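Local coordinates for protein MmoQ Response regulator (Methylococcus capsulatus, PDB 3LJX) that belongs to a response regulator that probably condenses two GTP into cyclic di-GMP through its GGDEF domain, this piece carrying the HDOD domain, at residues A[71-76]-A[131-136]; A[171-174]-A[179-182]; A[219-224]-A[248-253]. One frame throughout, in Å; residues are numbered along the deposited sequence.

Contact 1 of 3, residues A[71-76]-A[131-136]; sequences VIDAID and APKEAF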
ATOM      1  N   VAL A  71      -5.783  -4.380   9.369  1.00 25.85           N
ATOM      2  CA  VAL A  71      -6.858  -5.354   9.308  1.00 28.08           C
ATOM      3  C   VAL A  71      -7.264  -5.793  10.717  1.00 32.48           C
ATOM      4  O   VAL A  71      -8.454  -5.910  11.014  1.00 30.57           O
ATOM      5  CB  VAL A  71      -6.474  -6.561   8.465  1.00 27.44           C
ATOM      6  CG1 VAL A  71      -7.684  -7.475   8.260  1.00 23.07           C
ATOM      7  CG2 VAL A  71      -5.913  -6.094   7.123  1.00 29.66           C
ATOM      8  N   ILE A  72      -6.287  -6.009  11.600  1.00 30.31           N
ATOM      9  CA  ILE A  72      -6.623  -6.493  12.945  1.00 25.26           C
ATOM     10  C   ILE A  72      -7.445  -5.446  13.722  1.00 27.21           C
ATOM     11  O   ILE A  72      -8.388  -5.792  14.444  1.00 27.34           O
ATOM     12  CB  ILE A  72      -5.387  -6.927  13.728  1.00 29.31           C
ATOM     13  CG1 ILE A  72      -5.799  -7.647  15.013  1.00 36.68           C
ATOM     14  CG2 ILE A  72      -4.503  -5.733  14.035  1.00 27.25           C
ATOM     15  CD1 ILE A  72      -6.505  -8.961  14.774  1.00 39.24           C
ATOM     16  N   ASP A  73      -7.117  -4.167  13.555  1.00 24.92           N
ATOM     17  CA  ASP A  73      -7.931  -3.119  14.176  1.00 27.82           C
ATOM     18  C   ASP A  73      -9.323  -3.020  13.554  1.00 26.39           C
ATOM     19  O   ASP A  73     -10.305  -2.767  14.257  1.00 26.35           O
ATOM     20  CB  ASP A  73      -7.224  -1.771  14.131  1.00 29.59           C
ATOM     21  CG  ASP A  73      -5.987  -1.746  15.005  1.00 37.21           C
ATOM     22  OD1 ASP A  73      -6.036  -2.334  16.115  1.00 34.82           O
ATOM     23  OD2 ASP A  73      -4.967  -1.152  14.577  1.00 40.35           O
ATOM     24  N   ALA A  74      -9.418  -3.222  12.245  1.00 20.32           N
ATOM     25  CA  ALA A  74     -10.738  -3.240  11.617  1.00 24.60           C
ATOM     26  C   ALA A  74     -11.597  -4.364  12.219  1.00 25.14           C
ATOM     27  O   ALA A  74     -12.778  -4.166  12.546  1.00 23.69           O
ATOM     28  CB  ALA A  74     -10.619  -3.392  10.102  1.00 21.89           C
ATOM     29  N   ILE A  75     -10.996  -5.539  12.382  1.00 24.43           N
ATOM     30  CA  ILE A  75     -11.706  -6.673  12.958  1.00 29.58           C
ATOM     31  C   ILE A  75     -12.227  -6.344  14.361  1.00 33.23           C
ATOM     32  O   ILE A  75     -13.407  -6.542  14.642  1.00 36.38           O
ATOM     33  CB  ILE A  75     -10.819  -7.918  13.028  1.00 30.15           C
ATOM     34  CG1 ILE A  75     -10.578  -8.479  11.631  1.00 31.30           C
ATOM     35  CG2 ILE A  75     -11.480  -8.975  13.879  1.00 32.09           C
ATOM     36  CD1 ILE A  75      -9.699  -9.727  11.634  1.00 31.26           C
ATOM     37  N   ASP A  76     -11.354  -5.832  15.231  1.00 30.26           N
ATOM     38  CA  ASP A  76     -11.767  -5.422  16.580  1.00 30.25           C
ATOM     39  C   ASP A  76     -12.923  -4.435  16.511  1.00 29.81           C
ATOM     40  O   ASP A  76     -13.806  -4.449  17.355  1.00 29.80           O
ATOM     41  CB  ASP A  76     -10.614  -4.759  17.348  1.00 37.43           C
ATOM     42  CG  ASP A  76      -9.416  -5.680  17.532  1.00 54.42           C
ATOM     43  OD1 ASP A  76      -9.563  -6.907  17.323  1.00 60.12           O
ATOM     44  OD2 ASP A  76      -8.323  -5.169  17.883  1.00 59.67           O
ATOM     45  N   ALA A 131       2.604   3.582  15.141  1.00 25.26           N
ATOM     46  CA  ALA A 131       2.341   2.182  15.482  1.00 25.40           C
ATOM     47  C   ALA A 131       2.764   1.321  14.299  1.00 24.95           C
ATOM     48  O   ALA A 131       2.319   1.551  13.171  1.00 29.77           O
ATOM     49  CB  ALA A 131       0.871   1.980  15.780  1.00 20.82           C
ATOM     50  N   PRO A 132       3.637   0.338  14.542  1.00 24.34           N
ATOM     51  CA  PRO A 132       4.162  -0.487  13.427  1.00 25.53           C
ATOM     52  C   PRO A 132       3.093  -1.235  12.629  1.00 24.26           C
ATOM     53  O   PRO A 132       3.215  -1.356  11.406  1.00 26.83           O
ATOM     54  CB  PRO A 132       5.130  -1.455  14.118  1.00 23.46           C
ATOM     55  CG  PRO A 132       5.596  -0.664  15.373  1.00 30.97           C
ATOM     56  CD  PRO A 132       4.384   0.148  15.803  1.00 25.88           C
ATOM     57  N   LYS A 133       2.049  -1.719  13.285  1.00 20.07           N
ATOM     58  CA  LYS A 133       0.981  -2.388  12.538  1.00 26.94           C
ATOM     59  C   LYS A 133       0.287  -1.431  11.560  1.00 29.77           C
ATOM     60  O   LYS A 133      -0.143  -1.845  10.477  1.00 28.62           O
ATOM     61  CB  LYS A 133      -0.041  -3.038  13.473  1.00 22.99           C
ATOM     62  CG  LYS A 133      -0.852  -2.069  14.315  1.00 27.34           C
ATOM     63  CD  LYS A 133      -1.917  -2.818  15.155  1.00 38.06           C
ATOM     64  CE  LYS A 133      -2.251  -2.031  16.428  1.00 37.66           C
ATOM     65  NZ  LYS A 133      -3.362  -2.639  17.231  1.00 38.05           N
ATOM     66  N   GLU A 134       0.189  -0.152  11.938  1.00 26.73           N
ATOM     67  CA  GLU A 134      -0.404   0.857  11.061  1.00 21.86           C
ATOM     68  C   GLU A 134       0.598   1.239   9.966  1.00 24.98           C
ATOM     69  O   GLU A 134       0.212   1.498   8.814  1.00 21.62           O
ATOM     70  CB  GLU A 134      -0.846   2.084  11.869  1.00 18.84           C
ATOM     71  CG  GLU A 134      -1.921   1.749  12.925  1.00 25.94           C
ATOM     72  CD  GLU A 134      -2.378   2.971  13.733  1.00 29.72           C
ATOM     73  OE1 GLU A 134      -1.613   3.955  13.832  1.00 28.06           O
ATOM     74  OE2 GLU A 134      -3.512   2.950  14.268  1.00 26.95           O
ATOM     75  N   ALA A 135       1.885   1.266  10.330  1.00 19.58           N
ATOM     76  CA  ALA A 135       2.941   1.568   9.372  1.00 21.11           C
ATOM     77  C   ALA A 135       3.021   0.469   8.314  1.00 21.72           C
ATOM     78  O   ALA A 135       3.210   0.754   7.127  1.00 16.89           O
ATOM     79  CB  ALA A 135       4.299   1.737  10.088  1.00 20.97           C
ATOM     80  N   PHE A 136       2.880  -0.784   8.745  1.00 22.36           N
ATOM     81  CA  PHE A 136       2.905  -1.911   7.815  1.00 25.63           C
ATOM     82  C   PHE A 136       1.902  -1.655   6.695  1.00 26.58           C
ATOM     83  O   PHE A 136       2.216  -1.749   5.505  1.00 20.71           O
ATOM     84  CB  PHE A 136       2.525  -3.199   8.538  1.00 22.29           C
ATOM     85  CG  PHE A 136       2.381  -4.376   7.628  1.00 26.13           C
ATOM     86  CD1 PHE A 136       1.243  -4.524   6.838  1.00 26.67           C
ATOM     87  CD2 PHE A 136       3.379  -5.345   7.556  1.00 26.72           C
ATOM     88  CE1 PHE A 136       1.099  -5.619   5.989  1.00 25.22           C
ATOM     89  CE2 PHE A 136       3.247  -6.436   6.703  1.00 28.22           C
ATOM     90  CZ  PHE A 136       2.101  -6.578   5.922  1.00 25.19           C
TER
HETATM   91  O   HOH W   1      -5.465   1.218  13.538  1.00 19.43           O
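Helices 71-76 and 132-136 face each other through Ile72 and Asp73 on one side and Lys133 and Glu134 on the other. Their axes come no closer than 10.6 Å, and their N-to-C directions differ by 112°. At 8.7 Å between Ile72 CA and Lys133 CA the backbones stand well apart, and long side chains bridge the gap. Lys133 does most of this: its CG sits between the backbone N and the carbonyl carbon (chi1 66°), and from there the extended chain runs across to Asp73, meeting that side chain at about a right angle. Lys133 NZ forms a salt bridge with Asp73 OD1 at 2.9 Å, and OD1 receives it on its syn lone pair, on the side of the other oxygen. Lower on the same chain, Lys133 CD rests on the CG2 branch of Ile72 at 4.1 Å. The second oxygen, Asp73 OD2, lies 4.4 Å from Glu134 OE2. A water donates to both, 2.6 Å from Asp73 OD2 and 2.7 Å from Glu134 OE2, which probably eases the encounter of like charges. Ser70 OG, just before the helix, is also hydrogen-bonded to Asp73 OD2, so the carboxylate is held by both oxygens. The contact is a polar bridge at the surface of the helical HDOD domain. Behind it, Val71 and Ala74 pack on helix 47-58 and Ile72 on helix 36-43, whereas Pro132, Ala135 and Phe136 lean on helix 106-125.

Contact 2 of 3, residues A[171-174]-A[179-182]; sequences ALER and TDHD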
ATOM      1  N   ALA A 171       4.282  12.386 -15.962  1.00 34.24           N
ATOM      2  CA  ALA A 171       3.789  13.390 -16.907  1.00 32.19           C
ATOM      3  C   ALA A 171       2.796  12.778 -17.897  1.00 32.58           C
ATOM      4  O   ALA A 171       1.806  13.407 -18.268  1.00 34.13           O
ATOM      5  CB  ALA A 171       4.951  14.053 -17.655  1.00 28.63           C
ATOM      6  N   LEU A 172       3.063  11.546 -18.317  1.00 30.78           N
ATOM      7  CA  LEU A 172       2.231  10.903 -19.321  1.00 31.84           C
ATOM      8  C   LEU A 172       0.891  10.537 -18.711  1.00 33.20           C
ATOM      9  O   LEU A 172      -0.160  10.664 -19.357  1.00 35.19           O
ATOM     10  CB  LEU A 172       2.922   9.660 -19.878  1.00 35.58           C
ATOM     11  CG  LEU A 172       2.271   9.079 -21.130  1.00 43.78           C
ATOM     12  CD1 LEU A 172       1.872  10.188 -22.095  1.00 46.61           C
ATOM     13  CD2 LEU A 172       3.208   8.097 -21.808  1.00 46.37           C
ATOM     14  N   GLU A 173       0.927  10.099 -17.457  1.00 28.59           N
ATOM     15  CA  GLU A 173      -0.292   9.732 -16.753  1.00 24.36           C
ATOM     16  C   GLU A 173      -1.201  10.942 -16.645  1.00 24.73           C
ATOM     17  O   GLU A 173      -2.389  10.856 -16.959  1.00 27.23           O
ATOM     18  CB  GLU A 173       0.024   9.154 -15.372  1.00 23.40           C
ATOM     19  CG  GLU A 173       0.701   7.783 -15.410  1.00 22.86           C
ATOM     20  CD  GLU A 173       1.214   7.356 -14.043  1.00 30.92           C
ATOM     21  OE1 GLU A 173       1.159   8.187 -13.107  1.00 31.49           O
ATOM     22  OE2 GLU A 173       1.682   6.199 -13.913  1.00 32.97           O
ATOM     23  N   ARG A 174      -0.643  12.078 -16.240  1.00 27.06           N
ATOM     24  CA  ARG A 174      -1.433  13.306 -16.122  1.00 34.87           C
ATOM     25  C   ARG A 174      -2.125  13.677 -17.439  1.00 35.24           C
ATOM     26  O   ARG A 174      -3.276  14.106 -17.449  1.00 36.70           O
ATOM     27  CB  ARG A 174      -0.575  14.462 -15.606  1.00 36.08           C
ATOM     28  CG  ARG A 174      -0.243  14.330 -14.120  1.00 40.66           C
ATOM     29  CD  ARG A 174       0.733  15.393 -13.657  1.00 42.24           C
ATOM     30  NE  ARG A 174       1.118  15.197 -12.259  1.00 51.08           N
ATOM     31  CZ  ARG A 174       2.098  15.858 -11.637  1.00 56.17           C
ATOM     32  NH1 ARG A 174       2.825  16.763 -12.286  1.00 54.54           N
ATOM     33  NH2 ARG A 174       2.360  15.608 -10.357  1.00 56.51           N
ATOM     34  N   THR A 179      -4.536  12.443 -13.791  1.00 32.08           N
ATOM     35  CA  THR A 179      -4.040  12.110 -12.467  1.00 28.36           C
ATOM     36  C   THR A 179      -2.805  11.256 -12.680  1.00 28.44           C
ATOM     37  O   THR A 179      -2.540  10.829 -13.803  1.00 33.14           O
ATOM     38  CB  THR A 179      -5.100  11.363 -11.629  1.00 27.70           C
ATOM     39  OG1 THR A 179      -4.604  11.156 -10.305  1.00 31.14           O
ATOM     40  CG2 THR A 179      -5.429  10.039 -12.245  1.00 19.59           C
ATOM     41  N   ASP A 180      -2.025  11.023 -11.632  1.00 20.94           N
ATOM     42  CA  ASP A 180      -0.872  10.147 -11.778  1.00 22.40           C
ATOM     43  C   ASP A 180      -0.906   9.148 -10.645  1.00 22.63           C
ATOM     44  O   ASP A 180      -1.687   9.317  -9.708  1.00 24.33           O
ATOM     45  CB  ASP A 180       0.426  10.955 -11.755  1.00 27.89           C
ATOM     46  CG  ASP A 180       0.650  11.651 -10.427  1.00 29.61           C
ATOM     47  OD1 ASP A 180       0.762  10.950  -9.379  1.00 26.99           O
ATOM     48  OD2 ASP A 180       0.696  12.898 -10.443  1.00 30.15           O
ATOM     49  N   HIS A 181      -0.056   8.125 -10.709  1.00 21.73           N
ATOM     50  CA  HIS A 181      -0.183   7.020  -9.766  1.00 24.31           C
ATOM     51  C   HIS A 181       0.073   7.427  -8.302  1.00 26.18           C
ATOM     52  O   HIS A 181      -0.513   6.843  -7.380  1.00 25.21           O
ATOM     53  CB  HIS A 181       0.662   5.815 -10.186  1.00 27.92           C
ATOM     54  CG  HIS A 181       2.118   6.107 -10.365  1.00 30.48           C
ATOM     55  ND1 HIS A 181       2.962   6.384  -9.308  1.00 34.64           N
ATOM     56  CD2 HIS A 181       2.899   6.103 -11.472  1.00 30.04           C
ATOM     57  CE1 HIS A 181       4.190   6.561  -9.761  1.00 34.09           C
ATOM     58  NE2 HIS A 181       4.179   6.400 -11.072  1.00 32.19           N
ATOM     59  N   ASP A 182       0.906   8.450  -8.097  1.00 19.64           N
ATOM     60  CA  ASP A 182       1.180   8.950  -6.742  1.00 26.78           C
ATOM     61  C   ASP A 182       0.048   9.824  -6.185  1.00 24.82           C
ATOM     62  O   ASP A 182      -0.353   9.673  -5.029  1.00 25.99           O
ATOM     63  CB  ASP A 182       2.530   9.689  -6.681  1.00 29.56           C
ATOM     64  CG  ASP A 182       3.708   8.747  -6.848  1.00 33.63           C
ATOM     65  OD1 ASP A 182       3.604   7.589  -6.382  1.00 33.78           O
ATOM     66  OD2 ASP A 182       4.731   9.152  -7.442  1.00 34.84           O
TER
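Asp180 OD2 is gripped by two nitrogens of one guanidinium: Arg174 NE reaches Asp180 OD2 at 3.0 Å and Arg174 NH2 reaches the same oxygen at 3.2 Å. The grip is side-on. Toward NE, Asp180 OD2 offers its anti lone pair, away from the other oxygen, and NH2 arrives nearly in line with the C-O bond. The two side chains run alongside each other, pointing the same way, but their flat ends are turned 45° apart, and the oxygen sits somewhat off the guanidinium plane. Glu173, one residue earlier, makes the shorter bond: its OE1 accepts from His181 N at 2.7 Å, with an N-H...O angle of 150° and the donor above the carboxylate plane. The other oxygen, Glu173 OE2, is hydrogen-bonded to Tyr157 OH, so both oxygens are held, which should limit the rotation of this buried carboxylate. Both acids serve the start of helix 181-191, which follows helix 166-177 after a tight connection in the all-helical HDOD domain. Asp180 is the N-cap. A chi1 of 64° swings its carboxylate back over its own backbone, and OD1 accepts from Glu183 N and, weakly, from Asp182 N at 2.8 Å. Glu173 thus takes the first amide of the new helix and Asp180 the next two, its second oxygen remaining for Arg174. The backbones also touch: Thr179 O lies 3.1 Å from Glu173 C, and Arg174 CA makes a C-H...O contact with Thr179 O at 3.6 Å. Thr179 OG1 is hydrogen-bonded to Glu183 OE1, and the side chain of His181 touches Arg146 and Leu149 of helix 144-152 and Tyr157 of helix 154-163.

Contact 3 of 3, residues A[219-224]-A[248-253]; sequences FARQLA and RAEARR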
ATOM      1  N   PHE A 219       9.087  10.178   9.957  1.00 22.96           N
ATOM      2  CA  PHE A 219       8.313   9.101   9.366  1.00 24.93           C
ATOM      3  C   PHE A 219       8.589   9.057   7.857  1.00 23.79           C
ATOM      4  O   PHE A 219       8.762   7.978   7.287  1.00 21.24           O
ATOM      5  CB  PHE A 219       6.824   9.291   9.675  1.00 27.39           C
ATOM      6  CG  PHE A 219       5.954   8.141   9.254  1.00 26.04           C
ATOM      7  CD1 PHE A 219       6.415   6.842   9.317  1.00 24.78           C
ATOM      8  CD2 PHE A 219       4.651   8.367   8.825  1.00 30.05           C
ATOM      9  CE1 PHE A 219       5.603   5.779   8.930  1.00 25.90           C
ATOM     10  CE2 PHE A 219       3.832   7.312   8.442  1.00 31.36           C
ATOM     11  CZ  PHE A 219       4.312   6.012   8.500  1.00 30.05           C
ATOM     12  N   ALA A 220       8.669  10.225   7.218  1.00 18.64           N
ATOM     13  CA  ALA A 220       9.000  10.268   5.797  1.00 23.13           C
ATOM     14  C   ALA A 220      10.341   9.564   5.521  1.00 23.82           C
ATOM     15  O   ALA A 220      10.460   8.769   4.584  1.00 23.42           O
ATOM     16  CB  ALA A 220       9.021  11.719   5.274  1.00 19.36           C
ATOM     17  N   ARG A 221      11.351   9.853   6.331  1.00 18.20           N
ATOM     18  CA  ARG A 221      12.653   9.213   6.137  1.00 19.93           C
ATOM     19  C   ARG A 221      12.545   7.700   6.359  1.00 25.36           C
ATOM     20  O   ARG A 221      13.234   6.922   5.700  1.00 27.52           O
ATOM     21  CB  ARG A 221      13.719   9.830   7.042  1.00 19.48           C
ATOM     22  CG  ARG A 221      14.236  11.187   6.539  1.00 23.63           C
ATOM     23  CD  ARG A 221      15.354  11.771   7.423  1.00 24.08           C
ATOM     24  NE  ARG A 221      14.815  12.347   8.654  1.00 27.21           N
ATOM     25  CZ  ARG A 221      14.268  13.556   8.723  1.00 27.49           C
ATOM     26  NH1 ARG A 221      14.192  14.321   7.633  1.00 21.66           N
ATOM     27  NH2 ARG A 221      13.785  14.004   9.875  1.00 28.66           N
ATOM     28  N   GLN A 222      11.648   7.278   7.247  1.00 24.31           N
ATOM     29  CA  GLN A 222      11.447   5.846   7.479  1.00 24.56           C
ATOM     30  C   GLN A 222      10.786   5.172   6.290  1.00 23.78           C
ATOM     31  O   GLN A 222      11.131   4.034   5.927  1.00 29.72           O
ATOM     32  CB  GLN A 222      10.628   5.606   8.734  1.00 24.31           C
ATOM     33  CG  GLN A 222      11.345   5.988  10.045  1.00 21.48           C
ATOM     34  CD  GLN A 222      10.380   5.973  11.233  1.00 22.39           C
ATOM     35  OE1 GLN A 222       9.194   6.320  11.092  1.00 21.21           O
ATOM     36  NE2 GLN A 222      10.881   5.570  12.402  1.00 20.47           N
ATOM     37  N   LEU A 223       9.847   5.887   5.683  1.00 20.38           N
ATOM     38  CA  LEU A 223       9.169   5.415   4.481  1.00 26.43           C
ATOM     39  C   LEU A 223      10.158   5.321   3.330  1.00 26.88           C
ATOM     40  O   LEU A 223      10.211   4.306   2.634  1.00 22.00           O
ATOM     41  CB  LEU A 223       8.039   6.368   4.101  1.00 28.16           C
ATOM     42  CG  LEU A 223       6.727   6.139   4.849  1.00 31.82           C
ATOM     43  CD1 LEU A 223       5.990   7.470   5.124  1.00 26.61           C
ATOM     44  CD2 LEU A 223       5.869   5.156   4.047  1.00 29.41           C
ATOM     45  N   ALA A 224      10.950   6.380   3.149  1.00 23.36           N
ATOM     46  CA  ALA A 224      11.928   6.430   2.067  1.00 29.43           C
ATOM     47  C   ALA A 224      12.903   5.266   2.219  1.00 28.81           C
ATOM     48  O   ALA A 224      13.267   4.619   1.239  1.00 28.20           O
ATOM     49  CB  ALA A 224      12.686   7.791   2.057  1.00 20.55           C
ATOM     50  N   ARG A 248      21.884   6.468   3.684  1.00 23.12           N
ATOM     51  CA  ARG A 248      22.503   5.977   4.914  1.00 27.59           C
ATOM     52  C   ARG A 248      22.475   7.073   5.955  1.00 27.83           C
ATOM     53  O   ARG A 248      22.237   6.808   7.127  1.00 26.47           O
ATOM     54  CB  ARG A 248      23.939   5.486   4.697  1.00 31.48           C
ATOM     55  CG  ARG A 248      24.048   4.190   3.906  1.00 41.15           C
ATOM     56  CD  ARG A 248      25.471   3.617   3.963  1.00 53.01           C
ATOM     57  NE  ARG A 248      26.473   4.521   3.384  1.00 62.72           N
ATOM     58  CZ  ARG A 248      27.502   5.052   4.050  1.00 66.32           C
ATOM     59  NH1 ARG A 248      27.689   4.778   5.338  1.00 71.31           N
ATOM     60  NH2 ARG A 248      28.353   5.863   3.424  1.00 61.08           N
ATOM     61  N   ALA A 249      22.704   8.311   5.523  1.00 26.78           N
ATOM     62  CA  ALA A 249      22.685   9.431   6.459  1.00 27.25           C
ATOM     63  C   ALA A 249      21.271   9.637   7.012  1.00 27.93           C
ATOM     64  O   ALA A 249      21.086   9.944   8.200  1.00 19.81           O
ATOM     65  CB  ALA A 249      23.227  10.715   5.801  1.00 23.41           C
ATOM     66  N   GLU A 250      20.273   9.455   6.156  1.00 22.69           N
ATOM     67  CA  GLU A 250      18.892   9.603   6.597  1.00 24.60           C
ATOM     68  C   GLU A 250      18.535   8.425   7.511  1.00 27.84           C
ATOM     69  O   GLU A 250      17.897   8.603   8.546  1.00 29.83           O
ATOM     70  CB  GLU A 250      17.939   9.729   5.393  1.00 23.68           C
ATOM     71  CG  GLU A 250      18.133  11.041   4.603  1.00 26.99           C
ATOM     72  CD  GLU A 250      17.283  11.128   3.340  1.00 33.03           C
ATOM     73  OE1 GLU A 250      16.815  10.085   2.838  1.00 35.75           O
ATOM     74  OE2 GLU A 250      17.081  12.250   2.841  1.00 32.28           O
ATOM     75  N   ALA A 251      18.984   7.229   7.135  1.00 24.40           N
ATOM     76  CA  ALA A 251      18.869   6.054   7.992  1.00 25.89           C
ATOM     77  C   ALA A 251      19.437   6.341   9.374  1.00 34.40           C
ATOM     78  O   ALA A 251      18.758   6.145  10.382  1.00 39.09           O
ATOM     79  CB  ALA A 251      19.584   4.863   7.365  1.00 22.82           C
ATOM     80  N   ARG A 252      20.682   6.812   9.428  1.00 34.81           N
ATOM     81  CA  ARG A 252      21.297   7.127  10.714  1.00 39.42           C
ATOM     82  C   ARG A 252      20.437   8.138  11.470  1.00 37.33           C
ATOM     83  O   ARG A 252      20.318   8.077  12.687  1.00 33.84           O
ATOM     84  CB  ARG A 252      22.725   7.682  10.548  1.00 41.89           C
ATOM     85  CG  ARG A 252      23.655   6.835   9.690  1.00 52.77           C
ATOM     86  CD  ARG A 252      24.451   5.792  10.480  1.00 62.81           C
ATOM     87  NE  ARG A 252      25.445   5.132   9.626  1.00 73.81           N
ATOM     88  CZ  ARG A 252      26.760   5.369   9.659  1.00 81.43           C
ATOM     89  NH1 ARG A 252      27.274   6.243  10.527  1.00 80.31           N
ATOM     90  NH2 ARG A 252      27.569   4.717   8.828  1.00 82.54           N
ATOM     91  N   ARG A 253      19.835   9.071  10.744  1.00 43.68           N
ATOM     92  CA  ARG A 253      19.099  10.161  11.387  1.00 43.70           C
ATOM     93  C   ARG A 253      17.772   9.709  12.042  1.00 47.58           C
ATOM     94  O   ARG A 253      17.339  10.317  13.033  1.00 45.86           O
ATOM     95  CB  ARG A 253      18.919  11.341  10.419  1.00 35.01           C
ATOM     96  CG  ARG A 253      18.429  12.615  11.058  1.00 30.93           C
ATOM     97  CD  ARG A 253      18.202  13.666  10.004  1.00 32.57           C
ATOM     98  NE  ARG A 253      17.345  14.752  10.467  1.00 36.42           N
ATOM     99  CZ  ARG A 253      16.853  15.688   9.663  1.00 42.91           C
ATOM    100  NH1 ARG A 253      17.132  15.655   8.361  1.00 41.62           N
ATOM    101  NH2 ARG A 253      16.079  16.650  10.147  1.00 46.10           N
TER
HETATM  102  O   HOH W   2      14.666  12.108  12.047  1.00 21.36           O
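A stack of two arginines, Arg221 on Arg253, joins helix 214-233 to helix 245-254, the last helix of the model, about 19 Å from the centre of the chain (centre to centre). Between 219-224 and 248-253 the nearest CA atoms are those of Arg221 and Glu250, 6.3 Å apart. The guanidinium groups lie face on face, their centres 3.5 Å apart and their planes only 11° from parallel, and Arg253 CZ is offset toward the rim of the Arg221 group. Their NH1 atoms, both donors, approach to 3.3 Å. The two chains reach this position differently: Arg253 is extended from CG to NE, whereas Arg221 bends at chi3 (-77°). At the bend, Arg221 CD lies against Glu250 CB at 3.9 Å, an aliphatic contact beside the stack. A water at the edge of the Arg221 group, in its plane, accepts from Arg221 NH2 at 3.0 Å and donates weakly to Arg253 O at 3.4 Å. The connection 210-212, which leads toward helix 214-233, supplies several polar anchors: Arg221 NH1 is hydrogen-bonded to Ile210 O and Asp212 O, Arg253 NH2 to Arg211 O, and Glu250 OE2 to Ile210 N. Nitrogens of both guanidiniums are thus bonded to main-chain carbonyls, which is consistent with their faces meeting. These carbonyls probably offset part of the repulsion between the like charges, and Glu250 OE2, 6.0 Å from Arg221 NH1, may add to this.

Overall arrangement
The three contacts use six different helices and follow one another along the chain. Contact 1 is a surface contact, whereas contacts 2 and 3 are buried. Contacts 1 and 2 both lie in the HDOD domain but on opposite sides of the chain's centre, 29 Å apart between centres. Contact 3 comes within about 4 Å of contact 1 at the nearest atoms, and helix 106-125 borders both. Their chemistry differs with their place: a salt bridge with a water beside it spans distant helices in 71-76/131-136, direct carboxylate bonds tie successive helices in 171-174/179-182, and 219-224/248-253 stacks two arginines whose charges are met by main-chain carbonyls.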